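Local coordinates for type III effector Xcv3220-like C-terminal domain-containing protein (Xanthomonas campestris pv. vesicatoria, PDB 4FC9), which is a type III effector secreted into plant host cells, whose all-helical C-terminal domain, the part described here, probably acts as an E3 ubiquitin ligase, at residues L94-D99 and E166-A171. Residues are numbered along the deposited sequence; the frame is centred on the assembly and turned at random.
Sequences LQRVSD and ELIVHA
Ile168 overlaps the aliphatic root of Arg96, lying obliquely across it where helix 91-101 meets the last turn of helix 152-171. Its end methyl makes the nearest approach, with Ile168 CD1 3.6 Å from Arg96 CB. The branch methyl presses on the same part of the arginine: Ile168 CG2 is 3.8 Å from both Arg96 CB and Arg96 CG. Both methyls face Arg96 CB from one side, and Ile168 CG1, which joins them from behind, stays 3.9 Å from that carbon. With CG1 anti to the carbonyl carbon (chi1 -72°) and the chain then running on extended (chi2 168°), Ile168 sends CD1 forward to the other helix and keeps CG2 beside the arginine CG. Beyond Arg96, the CD1 methyl of Ile168 comes near a second side chain one residue on, although Val97 has its CB turned away from this helix: Val97 CG2 lies 4.3 Å from Ile168 CD1, a looser apolar contact. In the all-helical, bilobal C-terminal domain of XopL, this joins two helices far apart in sequence, and the CA atoms of Arg96 and Ile168 come within 6.7 Å. Phe93 and Met100, one turn to each side of Arg96 and Val97 on helix 91-101, also touch Ile168, and the isoleucine is buried among them. Arg96 is only partly buried. Its chain bends about the CB-CG bond itself (chi2 -64°), the same two carbons that pack on Ile168, and from there runs on to the guanidinium group, which reaches the segment after helix 152-171, where NE forms a salt bridge with Asp175 and the side chain touches His172 and Gln174.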
loop_
_atom_site.group_PDB
_atom_site.type_symbol
_atom_site.label_atom_id
_atom_site.label_comp_id
_atom_site.label_asym_id
_atom_site.label_seq_id
_atom_site.Cartn_x
_atom_site.Cartn_y
_atom_site.Cartn_z
ATOM N N LEU A 94 -9.018 -2.028 -7.285
ATOM C CA LEU A 94 -8.725 -0.697 -7.804
ATOM C C LEU A 94 -9.881 0.267 -7.554
ATOM O O LEU A 94 -9.670 1.452 -7.291
ATOM C CB LEU A 94 -8.378 -0.773 -9.291
ATOM C CG LEU A 94 -7.151 -1.639 -9.597
ATOM C CD1 LEU A 94 -6.982 -1.844 -11.097
ATOM C CD2 LEU A 94 -5.894 -1.030 -8.984
ATOM N N GLN A 95 -11.101 -0.254 -7.622
ATOM C CA GLN A 95 -12.290 0.531 -7.308
ATOM C C GLN A 95 -12.255 1.004 -5.855
ATOM O O GLN A 95 -12.561 2.159 -5.574
ATOM C CB GLN A 95 -13.558 -0.284 -7.566
ATOM C CG GLN A 95 -14.799 0.549 -7.864
ATOM C CD GLN A 95 -14.899 0.980 -9.322
ATOM O OE1 GLN A 95 -15.430 0.251 -10.169
ATOM N NE2 GLN A 95 -14.401 2.176 -9.618
ATOM N N ARG A 96 -11.873 0.117 -4.936
ATOM C CA ARG A 96 -11.785 0.469 -3.515
ATOM C C ARG A 96 -10.711 1.518 -3.258
ATOM O O ARG A 96 -10.881 2.406 -2.417
ATOM C CB ARG A 96 -11.512 -0.764 -2.651
ATOM C CG ARG A 96 -12.653 -1.755 -2.589
ATOM C CD ARG A 96 -13.883 -1.156 -1.935
ATOM N NE ARG A 96 -14.821 -2.196 -1.527
ATOM C CZ ARG A 96 -16.094 -1.980 -1.220
ATOM N NH1 ARG A 96 -16.876 -2.990 -0.855
ATOM N NH2 ARG A 96 -16.590 -0.753 -1.282
ATOM N N VAL A 97 -9.601 1.405 -3.975
ATOM C CA VAL A 97 -8.533 2.382 -3.848
ATOM C C VAL A 97 -9.040 3.759 -4.264
ATOM O O VAL A 97 -8.782 4.751 -3.583
ATOM C CB VAL A 97 -7.302 1.998 -4.686
ATOM C CG1 VAL A 97 -6.274 3.126 -4.676
ATOM C CG2 VAL A 97 -6.692 0.705 -4.171
ATOM N N SER A 98 -9.775 3.814 -5.373
ATOM C CA SER A 98 -10.352 5.071 -5.843
ATOM C C SER A 98 -11.364 5.612 -4.852
ATOM O O SER A 98 -11.467 6.826 -4.659
ATOM C CB SER A 98 -11.030 4.888 -7.198
ATOM O OG SER A 98 -10.075 4.857 -8.238
ATOM N N ASP A 99 -12.116 4.710 -4.231
ATOM C CA ASP A 99 -13.123 5.112 -3.262
ATOM C C ASP A 99 -12.481 5.764 -2.053
ATOM O O ASP A 99 -12.993 6.746 -1.520
ATOM C CB ASP A 99 -13.965 3.918 -2.824
ATOM C CG ASP A 99 -14.866 3.410 -3.927
ATOM O OD1 ASP A 99 -14.956 4.080 -4.980
ATOM O OD2 ASP A 99 -15.488 2.344 -3.734
ATOM N N GLU A 166 -5.574 -3.805 3.996
ATOM C CA GLU A 166 -6.101 -3.910 5.349
ATOM C C GLU A 166 -6.990 -2.712 5.703
ATOM O O GLU A 166 -7.960 -2.852 6.446
ATOM C CB GLU A 166 -4.971 -4.092 6.369
ATOM C CG GLU A 166 -4.191 -5.397 6.195
ATOM C CD GLU A 166 -5.078 -6.628 6.240
ATOM O OE1 GLU A 166 -5.869 -6.750 7.200
ATOM O OE2 GLU A 166 -4.991 -7.468 5.314
ATOM N N LEU A 167 -6.668 -1.539 5.166
ATOM C CA LEU A 167 -7.516 -0.364 5.359
ATOM C C LEU A 167 -8.845 -0.511 4.610
ATOM O O LEU A 167 -9.898 -0.104 5.106
ATOM C CB LEU A 167 -6.789 0.921 4.945
ATOM C CG LEU A 167 -5.631 1.375 5.844
ATOM C CD1 LEU A 167 -4.893 2.553 5.230
ATOM C CD2 LEU A 167 -6.121 1.730 7.241
ATOM N N ILE A 168 -8.790 -1.105 3.421
ATOM C CA ILE A 168 -9.994 -1.392 2.646
ATOM C C ILE A 168 -10.929 -2.329 3.410
ATOM O O ILE A 168 -12.132 -2.082 3.492
ATOM C CB ILE A 168 -9.645 -1.994 1.264
ATOM C CG1 ILE A 168 -9.054 -0.915 0.355
ATOM C CG2 ILE A 168 -10.871 -2.609 0.620
ATOM C CD1 ILE A 168 -8.427 -1.448 -0.917
ATOM N N VAL A 169 -10.366 -3.388 3.987
ATOM C CA VAL A 169 -11.151 -4.376 4.725
ATOM C C VAL A 169 -11.695 -3.825 6.043
ATOM O O VAL A 169 -12.774 -4.205 6.491
ATOM C CB VAL A 169 -10.333 -5.660 4.973
ATOM C CG1 VAL A 169 -11.075 -6.621 5.892
ATOM C CG2 VAL A 169 -10.013 -6.327 3.649
ATOM N N HIS A 170 -10.956 -2.913 6.660
ATOM C CA HIS A 170 -11.454 -2.282 7.869
ATOM C C HIS A 170 -12.687 -1.448 7.555
ATOM O O HIS A 170 -13.675 -1.463 8.294
ATOM C CB HIS A 170 -10.393 -1.394 8.508
ATOM C CG HIS A 170 -10.812 -0.843 9.832
ATOM N ND1 HIS A 170 -11.487 0.350 9.961
ATOM C CD2 HIS A 170 -10.690 -1.345 11.085
ATOM C CE1 HIS A 170 -11.750 0.568 11.238
ATOM N NE2 HIS A 170 -11.272 -0.444 11.940
ATOM N N ALA A 171 -12.621 -0.725 6.444
ATOM C CA ALA A 171 -13.722 0.110 5.999
ATOM C C ALA A 171 -14.884 -0.731 5.479
ATOM O O ALA A 171 -16.043 -0.390 5.693
ATOM C CB ALA A 171 -13.249 1.089 4.937
#